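PDB 2QE6: uncharacterized protein Tfu_2867 from Thermobifida fusca, which probably acts as an S-adenosyl-L-methionine-dependent methyltransferase, binding this cofactor in a Rossmann-type fold, although its substrate is not established. Local coordinates for residues A[41-46]-A[214-219]; A[243-246]-A[252-255]; A[195-200]-A[206-211]. The protein carries 1 engineered substitution. All blocks are in the same frame, centred on the assembly; numbering follows the deposited sequence.

Contacts 1 and 3 share helix 203-216, contact 1 at its C-terminal end and contact 3 nearer its start, with centres about 13 Å apart; Ile211 CG2 lies 4.2 Å from Leu43 CD1 and 4.0 Å from Tyr46 CE2. Contact 2 sits in the loop before the last strand, its centre about 18 Å from that of contact 3, and the two are tied by the Tyr243 OH to Thr200 OG1 pair, 2.7 Å apart and probably a hydrogen bond. The side chain of Leu197 in contact 3 is about 11 Å from S-adenosylmethionine. Among cofactor-binding residues, Tyr27 is about 8 Å from Leu216 of contact 1 and Asn61 about 10 Å from Ala245 of contact 2, side chain to side chain.

Contact 1. Residues A[41-46]-A[214-219]; sequences RALADY and ENLGEG
Leu43 of helix 38-48 presses its two methyl groups against Asn215 and Leu216 at the C-terminal end of helix 203-216, a helix-to-helix contact at the surface of the Rossmann-type methyltransferase fold. With CG anti to the backbone N (chi1 177°), the leucine reaches across; of the two partners CD1 meets Asn215 alone, while CD2 touches both. CD1 stands over the face of the Asn215 amide, 3.6 Å from Asn215 CG and nearly equidistant from the amide oxygen and nitrogen. CD2 lies 3.7 Å from Asn215 CB and 3.9 Å from Leu216 CG, wedged between these two neighbouring side chains. Leu43 also packs on Pro21 and Val26, while Leu216 touches Pro21 and Ile23, so helix 23-30 and the loop before it pack against both leucines. Just beyond Leu216, Gly217 takes a positive phi and ends the helix.

Because Leu43 CD1 lies on the face of the Asn215 amide, the N-H groups, in the amide plane, are left for polar partners: ND2 donates to the backbone O of Ile211, one turn back. The same ND2 donates to a water at 2.9 Å, which is only weakly linked, at 3.5 Å, to Tyr46 OH.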
loop_
_atom_site.group_PDB
_atom_site.type_symbol
_atom_site.label_atom_id
_atom_site.label_comp_id
_atom_site.label_asym_id
_atom_site.label_seq_id
_atom_site.Cartn_x
_atom_site.Cartn_y
_atom_site.Cartn_z
ATOM N N ARG A 41 12.803 14.726 2.835
ATOM C CA ARG A 41 12.838 15.496 1.590
ATOM C C ARG A 41 14.210 15.352 0.893
ATOM O O ARG A 41 14.287 15.186 -0.329
ATOM C CB ARG A 41 12.482 16.938 1.873
ATOM C CG ARG A 41 11.026 17.078 2.357
ATOM C CD ARG A 41 10.554 18.497 2.563
ATOM N NE ARG A 41 11.414 19.261 3.461
ATOM C CZ ARG A 41 11.272 19.311 4.780
ATOM N NH1 ARG A 41 10.307 18.644 5.398
ATOM N NH2 ARG A 41 12.118 20.031 5.486
ATOM N N ALA A 42 15.292 15.412 1.650
ATOM C CA ALA A 42 16.621 15.184 1.025
ATOM C C ALA A 42 16.683 13.822 0.311
ATOM O O ALA A 42 17.226 13.710 -0.789
ATOM C CB ALA A 42 17.771 15.346 2.051
ATOM N N LEU A 43 16.121 12.771 0.894
ATOM C CA LEU A 43 16.234 11.467 0.228
ATOM C C LEU A 43 15.270 11.395 -0.983
ATOM O O LEU A 43 15.597 10.794 -2.001
ATOM C CB LEU A 43 15.999 10.289 1.201
ATOM C CG LEU A 43 16.027 8.853 0.630
ATOM C CD1 LEU A 43 17.415 8.513 0.014
ATOM C CD2 LEU A 43 15.615 7.862 1.717
ATOM N N ALA A 44 14.080 11.961 -0.858
ATOM C CA ALA A 44 13.160 12.003 -1.984
ATOM C C ALA A 44 13.818 12.739 -3.178
ATOM O O ALA A 44 13.730 12.274 -4.308
ATOM C CB ALA A 44 11.833 12.697 -1.577
ATOM N N ASP A 45 14.431 13.893 -2.919
ATOM C CA ASP A 45 15.134 14.701 -3.925
ATOM C C ASP A 45 16.237 13.908 -4.594
ATOM O O ASP A 45 16.357 13.885 -5.808
ATOM C CB ASP A 45 15.785 15.942 -3.281
ATOM C CG ASP A 45 14.772 17.040 -2.892
ATOM O OD1 ASP A 45 13.585 16.919 -3.299
ATOM O OD2 ASP A 45 15.183 18.010 -2.163
ATOM N N TYR A 46 17.068 13.284 -3.771
ATOM C CA TYR A 46 18.138 12.438 -4.272
ATOM C C TYR A 46 17.609 11.289 -5.167
ATOM O O TYR A 46 18.141 11.042 -6.263
ATOM C CB TYR A 46 18.933 11.908 -3.104
ATOM C CG TYR A 46 19.934 10.844 -3.416
ATOM C CD1 TYR A 46 21.200 11.162 -3.809
ATOM C CD2 TYR A 46 19.602 9.502 -3.301
ATOM C CE1 TYR A 46 22.134 10.149 -4.064
ATOM C CE2 TYR A 46 20.505 8.507 -3.581
ATOM C CZ TYR A 46 21.775 8.846 -3.933
ATOM O OH TYR A 46 22.707 7.855 -4.204
ATOM N N GLU A 214 19.340 0.612 0.683
ATOM C CA GLU A 214 20.483 1.200 1.380
ATOM C C GLU A 214 20.063 2.298 2.347
ATOM O O GLU A 214 20.657 2.464 3.411
ATOM C CB GLU A 214 21.465 1.768 0.384
ATOM C CG GLU A 214 22.156 0.718 -0.482
ATOM C CD GLU A 214 23.075 -0.175 0.269
ATOM O OE1 GLU A 214 23.423 0.147 1.408
ATOM O OE2 GLU A 214 23.487 -1.202 -0.291
ATOM N N ASN A 215 19.060 3.061 1.974
ATOM C CA ASN A 215 18.681 4.266 2.748
ATOM C C ASN A 215 17.527 4.041 3.699
ATOM O O ASN A 215 17.380 4.758 4.678
ATOM C CB ASN A 215 18.406 5.413 1.784
ATOM C CG ASN A 215 19.658 5.896 1.127
ATOM O OD1 ASN A 215 20.400 6.632 1.734
ATOM N ND2 ASN A 215 19.931 5.460 -0.087
ATOM N N LEU A 216 16.690 3.057 3.400
ATOM C CA LEU A 216 15.473 2.797 4.186
ATOM C C LEU A 216 15.380 1.343 4.751
ATOM O O LEU A 216 14.479 1.049 5.518
ATOM C CB LEU A 216 14.210 3.184 3.409
ATOM C CG LEU A 216 13.993 4.660 3.113
ATOM C CD1 LEU A 216 12.830 4.888 2.152
ATOM C CD2 LEU A 216 13.828 5.419 4.429
ATOM N N GLY A 217 16.343 0.467 4.443
ATOM C CA GLY A 217 16.446 -0.820 5.118
ATOM C C GLY A 217 15.965 -2.012 4.322
ATOM O O GLY A 217 16.434 -3.122 4.540
ATOM N N GLU A 218 14.988 -1.797 3.452
ATOM C CA GLU A 218 14.368 -2.845 2.637
ATOM C C GLU A 218 14.014 -2.263 1.283
ATOM O O GLU A 218 13.687 -1.086 1.212
ATOM C CB GLU A 218 13.067 -3.310 3.294
ATOM C CG GLU A 218 13.221 -3.946 4.687
ATOM C CD GLU A 218 13.894 -5.293 4.628
ATOM O OE1 GLU A 218 14.108 -5.789 3.496
ATOM O OE2 GLU A 218 14.268 -5.815 5.714
ATOM N N GLY A 219 14.062 -3.074 0.223
ATOM C CA GLY A 219 13.646 -2.603 -1.134
ATOM C C GLY A 219 13.918 -3.647 -2.185
ATOM O O GLY A 219 15.059 -3.977 -2.444
HETATM O O HOH W 1 22.171 5.318 -1.883
#

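Contact 2. Residues A[243-246]-A[252-255]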
loop_
_atom_site.group_PDB
_atom_site.type_symbol
_atom_site.label_atom_id
_atom_site.label_comp_id
_atom_site.label_asym_id
_atom_site.label_seq_id
_atom_site.Cartn_x
_atom_site.Cartn_y
_atom_site.Cartn_z
ATOM N N TYR A 243 1.231 -3.020 -15.070
ATOM C CA TYR A 243 1.740 -1.729 -14.633
ATOM C C TYR A 243 0.577 -0.942 -13.994
ATOM O O TYR A 243 -0.558 -1.036 -14.407
ATOM C CB TYR A 243 2.372 -0.965 -15.790
ATOM C CG TYR A 243 3.696 -1.521 -16.295
ATOM C CD1 TYR A 243 4.804 -1.614 -15.458
ATOM C CD2 TYR A 243 3.837 -1.947 -17.603
ATOM C CE1 TYR A 243 6.051 -2.094 -15.929
ATOM C CE2 TYR A 243 5.071 -2.424 -18.079
ATOM C CZ TYR A 243 6.171 -2.488 -17.226
ATOM O OH TYR A 243 7.396 -2.947 -17.660
ATOM N N THR A 244 0.861 -0.222 -12.926
ATOM C CA THR A 244 -0.192 0.398 -12.137
ATOM C C THR A 244 -1.197 1.249 -12.967
ATOM O O THR A 244 -2.399 1.165 -12.709
ATOM C CB THR A 244 0.400 1.214 -10.906
ATOM O OG1 THR A 244 1.392 2.153 -11.365
ATOM C CG2 THR A 244 1.033 0.288 -9.879
ATOM N N ALA A 245 -0.737 2.023 -13.957
ATOM C CA ALA A 245 -1.627 2.889 -14.740
ATOM C C ALA A 245 -2.585 2.087 -15.676
ATOM O O ALA A 245 -3.579 2.629 -16.170
ATOM C CB ALA A 245 -0.814 3.862 -15.551
ATOM N N LEU A 246 -2.233 0.817 -15.921
ATOM C CA LEU A 246 -2.983 -0.079 -16.794
ATOM C C LEU A 246 -4.060 -0.874 -16.034
ATOM O O LEU A 246 -4.845 -1.602 -16.645
ATOM C CB LEU A 246 -2.007 -1.056 -17.495
ATOM C CG LEU A 246 -0.932 -0.473 -18.417
ATOM C CD1 LEU A 246 -0.084 -1.582 -19.097
ATOM C CD2 LEU A 246 -1.533 0.434 -19.483
ATOM N N PRO A 252 -7.891 7.660 -20.385
ATOM C CA PRO A 252 -7.326 6.864 -21.482
ATOM C C PRO A 252 -5.840 6.562 -21.251
ATOM O O PRO A 252 -5.106 7.401 -20.693
ATOM C CB PRO A 252 -7.540 7.757 -22.726
ATOM C CG PRO A 252 -8.391 8.928 -22.260
ATOM C CD PRO A 252 -8.135 9.056 -20.793
ATOM N N VAL A 253 -5.411 5.367 -21.653
ATOM C CA VAL A 253 -4.026 4.922 -21.416
ATOM C C VAL A 253 -3.640 3.831 -22.415
ATOM O O VAL A 253 -4.388 2.882 -22.658
ATOM C CB VAL A 253 -3.807 4.404 -19.972
ATOM C CG1 VAL A 253 -4.654 3.231 -19.747
ATOM C CG2 VAL A 253 -2.318 4.060 -19.724
ATOM N N ASP A 254 -2.439 3.986 -22.947
ATOM C CA ASP A 254 -1.919 3.204 -24.046
ATOM C C ASP A 254 -0.727 2.384 -23.531
ATOM O O ASP A 254 0.304 2.941 -23.135
ATOM C CB ASP A 254 -1.486 4.213 -25.099
ATOM C CG ASP A 254 -0.990 3.576 -26.346
ATOM O OD1 ASP A 254 -0.743 2.341 -26.293
ATOM O OD2 ASP A 254 -0.846 4.342 -27.362
ATOM N N PRO A 255 -0.863 1.058 -23.485
ATOM C CA PRO A 255 0.184 0.252 -22.868
ATOM C C PRO A 255 1.544 0.312 -23.558
ATOM O O PRO A 255 2.542 -0.038 -22.969
ATOM C CB PRO A 255 -0.413 -1.175 -22.897
ATOM C CG PRO A 255 -1.350 -1.144 -23.982
ATOM C CD PRO A 255 -1.983 0.216 -23.929
#
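Leu246 CD2 stands over one face of the five-membered ring of Pro255, 3.8 Å from Pro255 CA, while Leu246 CD1 sits past the ring's edge by Pro255 CB, also 3.8 Å away. The second flat group is the peptide that follows Ala245: its carbonyl O faces the methyls of Val253, with Ala245 O 3.8 Å from Val253 CG1. The phenol ring of Tyr243 stays out of this packing and lies instead among Val198, Leu258, Gln263 and Met266.

Leu246 is the side chain shared by both partners, Val253 and Pro255. Residues 244-246 form a short 3-10 turn just after strand 235-243, closed by Leu246 N to Tyr243 O at 2.9 Å. From there CG extends anti to the carbonyl carbon (chi1 -62°), which brings the forked end between Val253 and Pro255, crossing each at about a right angle. Leu246 CD2 is 3.7 Å from Val253 CG2, the branch that lies anti to the backbone N, and Ala245 CB approaches the same methyl more loosely, at 4.4 Å. Val253 also leans on Leu258, while Ala245 rests on Glu60 of helix 54-75, so the loop is connected to the body of the domain.

Between these residues Asp254 points its side chain away, and its OD1 accepts from the backbone N of Asp256. The segments meet mainly through methyl and ring carbons, with the Ala245 carbonyl O touching the Val253 methyls; van der Waals packing holds these two parts of the connection together, consistent with shape fit rather than directional bonding.

Contact 3. Residues A[195-200]-A[206-211]; sequences TSLVDT and QKLARI. With SO4 (sulfate ion), chain C.
Leu197 and Leu208 cross at a slant, their branches meeting at Leu197 CD1 and Leu208 CD2, 3.6 Å apart, where the end of strand 191-197 faces helix 203-216. Strand and helix are successive elements of the Rossmann-type methyltransferase fold, and the short connection 198-202 folds the helix back beside the segment that leaves the strand. Leu197 carries its CG anti to the backbone N (chi1 -177°), which sends the fork towards the helix: CD1 goes to Leu208, and CD2 comes to 4.0 Å from Ala209 CB and 3.9 Å from Ala209 N. His168 also touches Leu197, and Ile51 touches Leu208.

The polar half of the contact lies where the segments come close along the chain, after the strand and at the beginning of 206-211. Asp199 and Gln206 cross at about a right angle, with the carboxylate and amide planes 73° apart. Gln206 bends at its second torsion, which folds the amide back so that NE2 donates to Asp199 OD2 at 2.9 Å, almost straight (172°). The bond runs within the amide plane, but it reaches the carboxylate from well above its plane. Asp199 is held from its other oxygen too, OD1 accepting from the backbone N of Gly201, so the carboxylate is fixed between that connection and the helix.

Thr195, two residues before Leu197, bonds through OG1 to the cofactor-binding Asn61, which places the strand next to the cofactor site. At the surface, Gln206 NE2 has a second acceptor, O3 of a sulfate ion that probably came from the crystallisation liquor, 3.0 Å away.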
loop_
_atom_site.group_PDB
_atom_site.type_symbol
_atom_site.label_atom_id
_atom_site.label_comp_id
_atom_site.label_asym_id
_atom_site.label_seq_id
_atom_site.Cartn_x
_atom_site.Cartn_y
_atom_site.Cartn_z
ATOM N N THR A 195 0.422 -3.735 -4.523
ATOM C CA THR A 195 1.193 -3.125 -5.598
ATOM C C THR A 195 2.659 -3.279 -5.198
ATOM O O THR A 195 2.967 -3.478 -4.034
ATOM C CB THR A 195 0.819 -1.686 -5.896
ATOM O OG1 THR A 195 1.369 -0.824 -4.882
ATOM C CG2 THR A 195 -0.691 -1.536 -6.022
ATOM N N SER A 196 3.551 -3.155 -6.154
ATOM C CA SER A 196 4.943 -3.478 -5.906
ATOM C C SER A 196 5.807 -2.821 -6.962
ATOM O O SER A 196 5.449 -2.802 -8.126
ATOM C CB SER A 196 5.166 -4.970 -6.002
ATOM O OG SER A 196 6.573 -5.306 -5.810
ATOM N N LEU A 197 6.968 -2.340 -6.538
ATOM C CA LEU A 197 8.073 -2.110 -7.417
ATOM C C LEU A 197 8.349 -3.370 -8.237
ATOM O O LEU A 197 8.442 -4.483 -7.684
ATOM C CB LEU A 197 9.283 -1.701 -6.561
ATOM C CG LEU A 197 10.620 -1.319 -7.195
ATOM C CD1 LEU A 197 10.499 -0.169 -8.238
ATOM C CD2 LEU A 197 11.538 -0.954 -6.049
ATOM N N VAL A 198 8.523 -3.201 -9.554
ATOM C CA VAL A 198 8.589 -4.346 -10.492
ATOM C C VAL A 198 9.950 -4.339 -11.172
ATOM O O VAL A 198 10.559 -3.294 -11.337
ATOM C CB VAL A 198 7.407 -4.340 -11.541
ATOM C CG1 VAL A 198 7.576 -3.231 -12.576
ATOM C CG2 VAL A 198 7.267 -5.730 -12.218
ATOM N N ASP A 199 10.462 -5.522 -11.482
ATOM C CA ASP A 199 11.646 -5.686 -12.335
ATOM C C ASP A 199 11.115 -6.272 -13.646
ATOM O O ASP A 199 10.748 -7.446 -13.710
ATOM C CB ASP A 199 12.669 -6.645 -11.705
ATOM C CG ASP A 199 13.962 -6.771 -12.499
ATOM O OD1 ASP A 199 14.013 -6.333 -13.649
ATOM O OD2 ASP A 199 14.929 -7.344 -11.978
ATOM N N THR A 200 11.097 -5.445 -14.691
ATOM C CA THR A 200 10.848 -5.890 -16.049
ATOM C C THR A 200 12.101 -5.569 -16.889
ATOM O O THR A 200 12.008 -5.333 -18.088
ATOM C CB THR A 200 9.581 -5.248 -16.638
ATOM O OG1 THR A 200 9.697 -3.836 -16.565
ATOM C CG2 THR A 200 8.304 -5.681 -15.861
ATOM N N GLN A 206 15.961 -1.584 -10.571
ATOM C CA GLN A 206 16.921 -2.167 -9.629
ATOM C C GLN A 206 17.767 -1.072 -8.936
ATOM O O GLN A 206 18.163 -1.242 -7.803
ATOM C CB GLN A 206 17.800 -3.191 -10.298
ATOM C CG GLN A 206 17.125 -4.600 -10.566
ATOM C CD GLN A 206 16.769 -5.407 -9.280
ATOM O OE1 GLN A 206 17.195 -5.080 -8.169
ATOM N NE2 GLN A 206 15.998 -6.474 -9.455
ATOM N N LYS A 207 18.009 0.053 -9.611
ATOM C CA LYS A 207 18.654 1.217 -8.994
ATOM C C LYS A 207 17.755 1.815 -7.928
ATOM O O LYS A 207 18.203 2.148 -6.856
ATOM C CB LYS A 207 18.994 2.262 -10.051
ATOM C CG LYS A 207 19.976 3.301 -9.588
ATOM C CD LYS A 207 20.483 4.131 -10.788
ATOM C CE LYS A 207 21.660 4.979 -10.421
ATOM N NZ LYS A 207 22.180 5.664 -11.630
ATOM N N LEU A 208 16.463 1.909 -8.202
ATOM C CA LEU A 208 15.512 2.391 -7.186
ATOM C C LEU A 208 15.427 1.439 -5.965
ATOM O O LEU A 208 15.498 1.860 -4.805
ATOM C CB LEU A 208 14.135 2.569 -7.808
ATOM C CG LEU A 208 13.112 2.994 -6.787
ATOM C CD1 LEU A 208 13.571 4.246 -6.014
ATOM C CD2 LEU A 208 11.720 3.142 -7.482
ATOM N N ALA A 209 15.316 0.147 -6.224
ATOM C CA ALA A 209 15.393 -0.874 -5.162
ATOM C C ALA A 209 16.670 -0.731 -4.301
ATOM O O ALA A 209 16.581 -0.823 -3.096
ATOM C CB ALA A 209 15.244 -2.307 -5.769
ATOM N N ARG A 210 17.847 -0.542 -4.922
ATOM C CA ARG A 210 19.096 -0.355 -4.194
ATOM C C ARG A 210 19.044 0.895 -3.325
ATOM O O ARG A 210 19.345 0.843 -2.143
ATOM C CB ARG A 210 20.262 -0.327 -5.141
ATOM C CG ARG A 210 21.672 -0.329 -4.530
ATOM C CD ARG A 210 21.878 -1.548 -3.666
ATOM N NE ARG A 210 23.110 -1.423 -2.962
ATOM C CZ ARG A 210 24.268 -1.769 -3.499
ATOM N NH1 ARG A 210 24.297 -2.114 -4.758
ATOM N NH2 ARG A 210 25.403 -1.624 -2.822
ATOM N N ILE A 211 18.674 2.027 -3.894
ATOM C CA ILE A 211 18.590 3.248 -3.101
ATOM C C ILE A 211 17.684 3.030 -1.909
ATOM O O ILE A 211 18.017 3.448 -0.807
ATOM C CB ILE A 211 18.092 4.434 -3.953
ATOM C CG1 ILE A 211 19.163 4.753 -5.010
ATOM C CG2 ILE A 211 17.757 5.623 -3.060
ATOM C CD1 ILE A 211 18.746 5.800 -6.052
HETATM S S SO4 C . 17.011 -9.483 -6.836
HETATM O O1 SO4 C . 18.156 -8.832 -6.183
HETATM O O2 SO4 C . 16.400 -10.394 -5.848
HETATM O O3 SO4 C . 15.953 -8.502 -7.229
HETATM O O4 SO4 C . 17.533 -10.229 -8.010
#